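Long-range contacts in ABC transporter, substrate binding protein (Mannopine) (Agrobacterium fabrum, PDB 5L9S), which probably serves as the periplasmic solute-binding component of an ABC transporter, capturing an opine of the mannopine type for import into the cell: residues Val187-Gly192 with Gly207-Thr212; Leu112-Leu117 with Tyr222-Ser227; Ala198-Glu203 with Lys218-Lys223. One frame throughout, in Å; residues are numbered along the deposited sequence.

In the fold
From the N terminus, the chain first meets contact 2 at Leu112-Leu117, near the end of strand 103-116; its partner Tyr222-Ser227 follows after 104 intervening residues and closes the largest loop. Contact 1 falls within that loop, closing 14 residues between Val187-Gly192 and Gly207-Thr212. Contact 3, Ala198-Glu203 with Lys218-Lys223, also closes a loop of 14 intervening residues; it crosses contact 1, because the segments alternate along the chain, and it ends on Tyr222 and Lys223, which contact 2 also uses. Contacts 1 and 2 meet in one sheet, where strand 206-210 pairs with strand 103-116. Contact 3 joins the ends of helices 192-200 and 211-219, and Phe199 packs on Lys116.

Contact 1. Residues Val187-Gly192 with Gly207-Thr212; sequences VWWRTG and GQIWLT
Strands 187-189 and 207-210 run nearly parallel, their axes 9.3 Å apart at 22°, a spacing that fits the intervening strand 140-143, which pairs with both strands 185-189 and 206-210. Helix 192-200 links the two, so the unit is a beta-alpha-beta crossover that skips one strand, in the alpha/beta lobe of a periplasmic binding protein. With no direct backbone pairing, Trp189 does most of the bridging. Its CG sits in the crowded position between the backbone N and the carbonyl carbon, and the indole reaches across to the second strand. There Trp189 NE1 donates to the backbone O of Gln208 at 2.9 Å, with an N-H...O angle of 149°. The oxygen lies in the indole plane and the nitrogen in the carbonyl plane, which helps to set the rotation of the ring. Ile209 crosses the indole at about a right angle, its CG2 3.7 Å from Trp189 NE1. Beyond them the six-membered ring of Trp189 points its edge at the face of Trp210 in a T-shaped stack, planes at 77°, with CH2 of Trp189 3.6 Å from CE2 of Trp210. Phe145 meets Trp189 edge-to-face as well, and its side chain also touches Trp210. The far end of the Trp210 indole reaches the first turn of helix 192-200, where its CZ3 lies 3.5 Å from CA of Gly192.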
loop_
_atom_site.group_PDB
_atom_site.type_symbol
_atom_site.label_atom_id
_atom_site.label_comp_id
_atom_site.label_asym_id
_atom_site.label_seq_id
_atom_site.Cartn_x
_atom_site.Cartn_y
_atom_site.Cartn_z
ATOM N N VAL A 187 1.316 17.877 14.430
ATOM C CA VAL A 187 0.317 16.839 14.212
ATOM C C VAL A 187 0.972 15.453 14.081
ATOM O O VAL A 187 1.799 15.228 13.197
ATOM C CB VAL A 187 -0.625 17.187 12.993
ATOM C CG1 VAL A 187 -1.595 16.046 12.675
ATOM C CG2 VAL A 187 -1.390 18.495 13.213
ATOM N N TRP A 188 0.576 14.529 14.949
ATOM C CA TRP A 188 0.995 13.135 14.912
ATOM C C TRP A 188 -0.290 12.357 14.707
ATOM O O TRP A 188 -0.921 11.922 15.676
ATOM C CB TRP A 188 1.677 12.737 16.218
ATOM C CG TRP A 188 3.043 13.313 16.409
ATOM C CD1 TRP A 188 3.403 14.270 17.307
ATOM C CD2 TRP A 188 4.253 12.913 15.734
ATOM N NE1 TRP A 188 4.756 14.509 17.225
ATOM C CE2 TRP A 188 5.306 13.671 16.286
ATOM C CE3 TRP A 188 4.551 11.961 14.746
ATOM C CZ2 TRP A 188 6.630 13.546 15.848
ATOM C CZ3 TRP A 188 5.869 11.816 14.336
ATOM C CH2 TRP A 188 6.888 12.613 14.874
ATOM N N TRP A 189 -0.735 12.275 13.453
ATOM C CA TRP A 189 -2.007 11.632 13.105
ATOM C C TRP A 189 -1.997 10.094 13.233
ATOM O O TRP A 189 -1.114 9.407 12.724
ATOM C CB TRP A 189 -2.511 12.071 11.713
ATOM C CG TRP A 189 -1.656 11.684 10.530
ATOM C CD1 TRP A 189 -0.707 12.455 9.928
ATOM C CD2 TRP A 189 -1.804 10.516 9.705
ATOM N NE1 TRP A 189 -0.239 11.837 8.798
ATOM C CE2 TRP A 189 -0.882 10.636 8.645
ATOM C CE3 TRP A 189 -2.592 9.348 9.786
ATOM C CZ2 TRP A 189 -0.722 9.637 7.672
ATOM C CZ3 TRP A 189 -2.445 8.372 8.812
ATOM C CH2 TRP A 189 -1.514 8.517 7.774
ATOM N N ARG A 190 -3.021 9.556 13.893
ATOM C CA ARG A 190 -3.142 8.111 14.058
ATOM C C ARG A 190 -4.099 7.535 13.006
ATOM O O ARG A 190 -3.914 6.402 12.546
ATOM C CB ARG A 190 -3.540 7.756 15.499
ATOM C CG ARG A 190 -3.277 6.298 15.839
ATOM C CD ARG A 190 -2.883 6.055 17.285
ATOM N NE ARG A 190 -1.762 5.117 17.372
ATOM C CZ ARG A 190 -1.838 3.807 17.139
ATOM N NH1 ARG A 190 -2.996 3.249 16.798
ATOM N NH2 ARG A 190 -0.758 3.047 17.240
ATOM N N THR A 191 -5.065 8.367 12.574
ATOM C CA THR A 191 -6.116 8.065 11.593
ATOM C C THR A 191 -6.022 9.012 10.382
ATOM O O THR A 191 -5.538 10.139 10.513
ATOM C CB THR A 191 -7.477 8.259 12.335
ATOM O OG1 THR A 191 -7.539 7.371 13.450
ATOM C CG2 THR A 191 -8.689 8.025 11.481
ATOM N N GLY A 192 -6.559 8.564 9.242
ATOM C CA GLY A 192 -6.689 9.373 8.036
ATOM C C GLY A 192 -7.587 10.570 8.286
ATOM O O GLY A 192 -7.288 11.678 7.826
ATOM N N GLY A 207 3.262 17.745 5.302
ATOM C CA GLY A 207 3.102 16.470 5.982
ATOM C C GLY A 207 3.202 15.219 5.155
ATOM O O GLY A 207 3.157 15.271 3.932
ATOM N N GLN A 208 3.382 14.084 5.834
ATOM C CA GLN A 208 3.420 12.772 5.221
ATOM C C GLN A 208 2.022 12.207 5.473
ATOM O O GLN A 208 1.656 11.946 6.625
ATOM C CB GLN A 208 4.509 11.890 5.847
ATOM C CG GLN A 208 4.440 10.448 5.383
ATOM C CD GLN A 208 5.552 9.612 5.959
ATOM O OE1 GLN A 208 6.660 9.553 5.437
ATOM N NE2 GLN A 208 5.276 8.892 7.003
ATOM N N ILE A 209 1.202 12.138 4.415
ATOM C CA ILE A 209 -0.174 11.633 4.519
ATOM C C ILE A 209 -0.457 10.598 3.424
ATOM O O ILE A 209 0.413 10.353 2.594
ATOM C CB ILE A 209 -1.235 12.766 4.591
ATOM C CG1 ILE A 209 -1.409 13.486 3.252
ATOM C CG2 ILE A 209 -0.939 13.751 5.752
ATOM C CD1 ILE A 209 -2.614 14.455 3.201
ATOM N N TRP A 210 -1.637 9.961 3.445
ATOM C CA TRP A 210 -1.992 9.003 2.398
ATOM C C TRP A 210 -2.509 9.772 1.176
ATOM O O TRP A 210 -3.295 10.715 1.330
ATOM C CB TRP A 210 -3.090 8.023 2.863
ATOM C CG TRP A 210 -2.737 7.071 3.975
ATOM C CD1 TRP A 210 -1.589 6.338 4.108
ATOM C CD2 TRP A 210 -3.598 6.670 5.056
ATOM N NE1 TRP A 210 -1.638 5.592 5.269
ATOM C CE2 TRP A 210 -2.869 5.760 5.858
ATOM C CE3 TRP A 210 -4.902 7.029 5.454
ATOM C CZ2 TRP A 210 -3.415 5.168 7.003
ATOM C CZ3 TRP A 210 -5.451 6.427 6.585
ATOM C CH2 TRP A 210 -4.704 5.531 7.358
ATOM N N LEU A 211 -2.108 9.349 -0.042
ATOM C CA LEU A 211 -2.611 9.933 -1.291
ATOM C C LEU A 211 -4.150 9.947 -1.354
ATOM O O LEU A 211 -4.718 10.924 -1.823
ATOM C CB LEU A 211 -2.023 9.238 -2.523
ATOM C CG LEU A 211 -2.347 9.833 -3.914
ATOM C CD1 LEU A 211 -2.129 11.340 -3.957
ATOM C CD2 LEU A 211 -1.549 9.148 -4.981
ATOM N N THR A 212 -4.802 8.909 -0.834
ATOM C CA THR A 212 -6.266 8.780 -0.759
ATOM C C THR A 212 -6.903 9.976 -0.027
ATOM O O THR A 212 -7.887 10.548 -0.518
ATOM C CB THR A 212 -6.625 7.413 -0.137
ATOM O OG1 THR A 212 -6.328 6.419 -1.112
ATOM C CG2 THR A 212 -8.094 7.284 0.260
#

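Contact 2. Residues Leu112-Leu117 with Tyr222-Ser227; sequences LLAYKL and YKIGWS. With ACT (acetate ion), chain C.
Two long strands of the central sheet, 103-116 and 224-240, pair here as an antiparallel ladder. Tyr115 and Gly225 form a hydrogen-bonded pair: Gly225 N donates to Tyr115 O at 2.9 Å, nearly along the C=O axis, while Tyr115 N meets Gly225 O at 3.0 Å from above the carbonyl plane. One further hydrogen bond, Leu117 N to Lys223 O at 2.8 Å, follows beyond the last bridge. At the other end a water accepts from Leu113 N and donates to Ser227 O. Tyr115, its CG in the crowded position, lays one ring face over the Gly225 backbone, whose C lies 3.6 Å above the plane, toward the rim. Tyr115 OH donates to OXT of an acetate ion, probably from the crystallisation liquor, 2.9 Å away. On the opposite face, Ala114 CB approaches Ile224 CD1 at 4.2 Å. Leu112 CD2 meets Trp226 CD1 at 3.8 Å. Trp226 NE1 bonds to Tyr228 OH, and Ser227 OG to Gln125 O. Strand 224-240 also pairs with 61-65 and 103-116 with 206-210, so the two long strands run between the sheets of the two lobes, as in type II periplasmic binding proteins.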
loop_
_atom_site.group_PDB
_atom_site.type_symbol
_atom_site.label_atom_id
_atom_site.label_comp_id
_atom_site.label_asym_id
_atom_site.label_seq_id
_atom_site.Cartn_x
_atom_site.Cartn_y
_atom_site.Cartn_z
ATOM N N LEU A 112 2.790 9.820 0.866
ATOM C CA LEU A 112 3.687 10.795 0.287
ATOM C C LEU A 112 3.684 12.133 0.997
ATOM O O LEU A 112 2.931 12.347 1.948
ATOM C CB LEU A 112 3.350 11.000 -1.221
ATOM C CG LEU A 112 1.887 10.993 -1.720
ATOM C CD1 LEU A 112 1.002 12.035 -1.012
ATOM C CD2 LEU A 112 1.857 11.235 -3.172
ATOM N N LEU A 113 4.512 13.037 0.478
ATOM C CA LEU A 113 4.668 14.394 0.916
ATOM C C LEU A 113 3.542 15.196 0.298
ATOM O O LEU A 113 3.412 15.254 -0.922
ATOM C CB LEU A 113 6.038 14.924 0.439
ATOM C CG LEU A 113 6.326 16.419 0.650
ATOM C CD1 LEU A 113 6.416 16.757 2.083
ATOM C CD2 LEU A 113 7.587 16.796 0.000
ATOM N N ALA A 114 2.711 15.774 1.145
ATOM C CA ALA A 114 1.606 16.628 0.759
ATOM C C ALA A 114 1.823 17.957 1.491
ATOM O O ALA A 114 2.431 17.992 2.571
ATOM C CB ALA A 114 0.297 16.002 1.166
ATOM N N TYR A 115 1.384 19.054 0.868
ATOM C CA TYR A 115 1.561 20.407 1.378
ATOM C C TYR A 115 0.389 21.337 1.038
ATOM O O TYR A 115 -0.319 21.110 0.048
ATOM C CB TYR A 115 2.884 20.988 0.813
ATOM C CG TYR A 115 3.006 20.827 -0.685
ATOM C CD1 TYR A 115 2.345 21.689 -1.554
ATOM C CD2 TYR A 115 3.738 19.781 -1.237
ATOM C CE1 TYR A 115 2.378 21.494 -2.929
ATOM C CE2 TYR A 115 3.786 19.580 -2.620
ATOM C CZ TYR A 115 3.123 20.456 -3.464
ATOM O OH TYR A 115 3.149 20.281 -4.830
ATOM N N LYS A 116 0.214 22.418 1.836
ATOM C CA LYS A 116 -0.765 23.471 1.510
ATOM C C LYS A 116 -0.076 24.384 0.505
ATOM O O LYS A 116 1.081 24.746 0.718
ATOM C CB LYS A 116 -1.180 24.300 2.745
ATOM C CG LYS A 116 -2.341 25.252 2.464
ATOM C CD LYS A 116 -2.811 25.951 3.679
ATOM C CE LYS A 116 -3.776 27.072 3.358
ATOM N NZ LYS A 116 -4.238 27.774 4.589
ATOM N N LEU A 117 -0.760 24.738 -0.586
ATOM C CA LEU A 117 -0.186 25.618 -1.605
ATOM C C LEU A 117 0.029 27.018 -1.045
ATOM O O LEU A 117 -0.889 27.606 -0.464
ATOM C CB LEU A 117 -1.034 25.665 -2.889
ATOM C CG LEU A 117 -1.485 24.337 -3.516
ATOM C CD1 LEU A 117 -2.423 24.593 -4.674
ATOM C CD2 LEU A 117 -0.319 23.525 -4.004
ATOM N N TYR A 222 -9.831 22.114 -1.268
ATOM C CA TYR A 222 -8.658 22.601 -0.558
ATOM C C TYR A 222 -7.430 22.758 -1.458
ATOM O O TYR A 222 -7.215 22.005 -2.405
ATOM C CB TYR A 222 -8.346 21.761 0.681
ATOM C CG TYR A 222 -9.387 21.922 1.764
ATOM C CD1 TYR A 222 -9.356 23.010 2.634
ATOM C CD2 TYR A 222 -10.413 20.990 1.916
ATOM C CE1 TYR A 222 -10.311 23.159 3.639
ATOM C CE2 TYR A 222 -11.363 21.118 2.927
ATOM C CZ TYR A 222 -11.312 22.207 3.785
ATOM O OH TYR A 222 -12.241 22.347 4.792
ATOM N N LYS A 223 -6.660 23.803 -1.147
ATOM C CA LYS A 223 -5.429 24.227 -1.786
ATOM C C LYS A 223 -4.275 23.304 -1.321
ATOM O O LYS A 223 -3.380 23.723 -0.597
ATOM C CB LYS A 223 -5.185 25.716 -1.452
ATOM C CG LYS A 223 -5.644 26.708 -2.528
ATOM C CD LYS A 223 -7.144 26.682 -2.812
ATOM C CE LYS A 223 -7.456 27.116 -4.222
ATOM N NZ LYS A 223 -8.863 26.808 -4.573
ATOM N N ILE A 224 -4.330 22.036 -1.745
ATOM C CA ILE A 224 -3.367 21.000 -1.428
ATOM C C ILE A 224 -2.679 20.490 -2.687
ATOM O O ILE A 224 -3.301 20.354 -3.743
ATOM C CB ILE A 224 -4.034 19.827 -0.611
ATOM C CG1 ILE A 224 -2.966 18.850 -0.019
ATOM C CG2 ILE A 224 -5.127 19.086 -1.398
ATOM C CD1 ILE A 224 -3.436 17.850 0.956
ATOM N N GLY A 225 -1.404 20.188 -2.527
ATOM C CA GLY A 225 -0.575 19.576 -3.542
ATOM C C GLY A 225 0.176 18.402 -2.947
ATOM O O GLY A 225 0.163 18.196 -1.736
ATOM N N TRP A 226 0.842 17.630 -3.785
ATOM C CA TRP A 226 1.654 16.525 -3.308
ATOM C C TRP A 226 2.769 16.243 -4.268
ATOM O O TRP A 226 2.732 16.708 -5.417
ATOM C CB TRP A 226 0.828 15.257 -2.995
ATOM C CG TRP A 226 -0.060 14.805 -4.111
ATOM C CD1 TRP A 226 0.277 14.019 -5.171
ATOM C CD2 TRP A 226 -1.450 15.111 -4.265
ATOM N NE1 TRP A 226 -0.818 13.825 -5.986
ATOM C CE2 TRP A 226 -1.892 14.480 -5.449
ATOM C CE3 TRP A 226 -2.365 15.876 -3.526
ATOM C CZ2 TRP A 226 -3.209 14.560 -5.887
ATOM C CZ3 TRP A 226 -3.665 15.982 -3.982
ATOM C CH2 TRP A 226 -4.075 15.329 -5.146
ATOM N N SER A 227 3.784 15.502 -3.788
ATOM C CA SER A 227 4.920 15.107 -4.610
ATOM C C SER A 227 5.129 13.580 -4.602
ATOM O O SER A 227 5.026 12.958 -3.545
ATOM C CB SER A 227 6.167 15.847 -4.141
ATOM O OG SER A 227 7.285 15.304 -4.812
HETATM C C ACT C . 1.614 22.442 -7.020
HETATM O O ACT C . 0.793 21.521 -6.692
HETATM O OXT ACT C . 2.717 22.691 -6.440
HETATM C CH3 ACT C . 1.247 23.343 -8.236
HETATM O O HOH W 1 6.456 11.695 -1.626
#

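Contact 3. Residues Ala198-Glu203 with Lys218-Lys223; sequences AFRNDE and KAEGYK
The ionic part joins Arg200 of helix 192-200 to Glu220, which follows Ala219 near the C-terminal end of the next helix. The arginine chain is extended from CG to NE and crosses the glutamate at about a right angle; the carboxylate meets the guanidinium side-on, at the NE and NH1 edge. Glu220 OE1 accepts from both Arg200 NE and Arg200 NH1, each at 3.0 Å, and Arg200 NH1 also gives to Glu220 OE2 at 3.0 Å. Both oxygens use syn lone pairs, although the two groups are twisted 37° apart. Van der Waals packing begins along the same arginine, whose methylenes lie against the hydroxyl end of Tyr222, with Arg200 CG 3.6 Å from Tyr222 CZ; the two side chains cross at about a right angle. Deeper in, Phe199 slides past Tyr222 in the opposite direction, and its ring edge brings CE1 to 4.0 Å from Tyr222 CB. Lys223 O lies in the plane of the Phe199 ring, 3.9 Å from CZ. Leu217 of helix 211-219 touches Phe199, Arg200 and Tyr222. In the backbone, Schellman motifs end both helices, with positive phi at Asp202 (63°) and Gly221 (101°). Phe199 thus packs under Tyr222, and the ion pair forms a separate, more exposed layer: OE1 is shared by two donors and both oxygens are held near the guanidinium plane, but solvent probably moderates the charge attraction.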
loop_
_atom_site.group_PDB
_atom_site.type_symbol
_atom_site.label_atom_id
_atom_site.label_comp_id
_atom_site.label_asym_id
_atom_site.label_seq_id
_atom_site.Cartn_x
_atom_site.Cartn_y
_atom_site.Cartn_z
ATOM N N ALA A 198 -6.958 18.019 10.529
ATOM C CA ALA A 198 -5.810 18.874 10.813
ATOM C C ALA A 198 -5.485 19.786 9.630
ATOM O O ALA A 198 -5.139 20.945 9.842
ATOM C CB ALA A 198 -4.603 18.024 11.181
ATOM N N PHE A 199 -5.624 19.276 8.393
ATOM C CA PHE A 199 -5.394 20.083 7.216
ATOM C C PHE A 199 -6.524 21.115 7.034
ATOM O O PHE A 199 -6.218 22.280 6.752
ATOM C CB PHE A 199 -5.206 19.213 5.960
ATOM C CG PHE A 199 -4.654 20.006 4.794
ATOM C CD1 PHE A 199 -5.513 20.705 3.926
ATOM C CD2 PHE A 199 -3.282 20.078 4.569
ATOM C CE1 PHE A 199 -5.001 21.456 2.866
ATOM C CE2 PHE A 199 -2.772 20.824 3.498
ATOM C CZ PHE A 199 -3.635 21.510 2.662
ATOM N N ARG A 200 -7.810 20.699 7.206
ATOM C CA ARG A 200 -8.994 21.562 7.112
ATOM C C ARG A 200 -8.889 22.727 8.082
ATOM O O ARG A 200 -9.259 23.840 7.728
ATOM C CB ARG A 200 -10.277 20.779 7.440
ATOM C CG ARG A 200 -10.693 19.767 6.417
ATOM C CD ARG A 200 -11.993 19.169 6.838
ATOM N NE ARG A 200 -12.395 18.162 5.889
ATOM C CZ ARG A 200 -12.889 16.980 6.225
ATOM N NH1 ARG A 200 -13.265 16.126 5.285
ATOM N NH2 ARG A 200 -12.963 16.620 7.503
ATOM N N ASN A 201 -8.407 22.464 9.308
ATOM C CA ASN A 201 -8.248 23.446 10.383
ATOM C C ASN A 201 -6.943 24.235 10.273
ATOM O O ASN A 201 -6.729 25.171 11.037
ATOM C CB ASN A 201 -8.365 22.754 11.744
ATOM C CG ASN A 201 -9.739 22.187 11.998
ATOM O OD1 ASN A 201 -10.760 22.854 11.807
ATOM N ND2 ASN A 201 -9.801 20.935 12.413
ATOM N N ASP A 202 -6.091 23.872 9.300
ATOM C CA ASP A 202 -4.787 24.472 9.019
ATOM C C ASP A 202 -3.815 24.283 10.192
ATOM O O ASP A 202 -3.111 25.217 10.584
ATOM C CB ASP A 202 -4.918 25.950 8.571
ATOM C CG ASP A 202 -3.740 26.459 7.750
ATOM O OD1 ASP A 202 -3.200 25.673 6.922
ATOM O OD2 ASP A 202 -3.364 27.647 7.924
ATOM N N GLU A 203 -3.793 23.061 10.758
ATOM C CA GLU A 203 -2.926 22.665 11.880
ATOM C C GLU A 203 -1.506 22.286 11.393
ATOM O O GLU A 203 -0.569 22.200 12.200
ATOM C CB GLU A 203 -3.561 21.533 12.709
ATOM C CG GLU A 203 -4.779 21.951 13.529
ATOM C CD GLU A 203 -5.526 20.830 14.233
ATOM O OE1 GLU A 203 -6.778 20.813 14.178
ATOM O OE2 GLU A 203 -4.858 19.965 14.844
ATOM N N LYS A 218 -8.392 17.707 -2.005
ATOM C CA LYS A 218 -8.354 18.432 -3.276
ATOM C C LYS A 218 -9.745 18.457 -3.883
ATOM O O LYS A 218 -10.150 19.483 -4.419
ATOM C CB LYS A 218 -7.351 17.803 -4.270
ATOM C CG LYS A 218 -6.975 18.729 -5.447
ATOM C CD LYS A 218 -5.807 18.214 -6.263
ATOM C CE LYS A 218 -5.005 19.320 -6.905
ATOM N NZ LYS A 218 -3.556 18.983 -6.969
ATOM N N ALA A 219 -10.478 17.332 -3.782
ATOM C CA ALA A 219 -11.851 17.169 -4.280
ATOM C C ALA A 219 -12.838 18.027 -3.474
ATOM O O ALA A 219 -13.856 18.437 -4.026
ATOM C CB ALA A 219 -12.249 15.698 -4.225
ATOM N N GLU A 220 -12.525 18.320 -2.178
ATOM C CA GLU A 220 -13.330 19.188 -1.283
ATOM C C GLU A 220 -13.054 20.667 -1.567
ATOM O O GLU A 220 -13.763 21.533 -1.054
ATOM C CB GLU A 220 -13.078 18.873 0.195
ATOM C CG GLU A 220 -13.727 17.590 0.688
ATOM C CD GLU A 220 -13.334 17.195 2.107
ATOM O OE1 GLU A 220 -13.351 18.069 3.003
ATOM O OE2 GLU A 220 -12.988 16.011 2.322
ATOM N N GLY A 221 -12.049 20.942 -2.406
ATOM C CA GLY A 221 -11.707 22.302 -2.829
ATOM C C GLY A 221 -10.515 22.908 -2.123
ATOM O O GLY A 221 -10.199 24.072 -2.347
ATOM N N TYR A 222 -9.831 22.114 -1.268
ATOM C CA TYR A 222 -8.658 22.601 -0.558
ATOM C C TYR A 222 -7.430 22.758 -1.458
ATOM O O TYR A 222 -7.215 22.005 -2.405
ATOM C CB TYR A 222 -8.346 21.761 0.681
ATOM C CG TYR A 222 -9.387 21.922 1.764
ATOM C CD1 TYR A 222 -9.356 23.010 2.634
ATOM C CD2 TYR A 222 -10.413 20.990 1.916
ATOM C CE1 TYR A 222 -10.311 23.159 3.639
ATOM C CE2 TYR A 222 -11.363 21.118 2.927
ATOM C CZ TYR A 222 -11.312 22.207 3.785
ATOM O OH TYR A 222 -12.241 22.347 4.792
ATOM N N LYS A 223 -6.660 23.803 -1.147
ATOM C CA LYS A 223 -5.429 24.227 -1.786
ATOM C C LYS A 223 -4.275 23.304 -1.321
ATOM O O LYS A 223 -3.380 23.723 -0.597
ATOM C CB LYS A 223 -5.185 25.716 -1.452
ATOM C CG LYS A 223 -5.644 26.708 -2.528
ATOM C CD LYS A 223 -7.144 26.682 -2.812
ATOM C CE LYS A 223 -7.456 27.116 -4.222
ATOM N NZ LYS A 223 -8.863 26.808 -4.573
#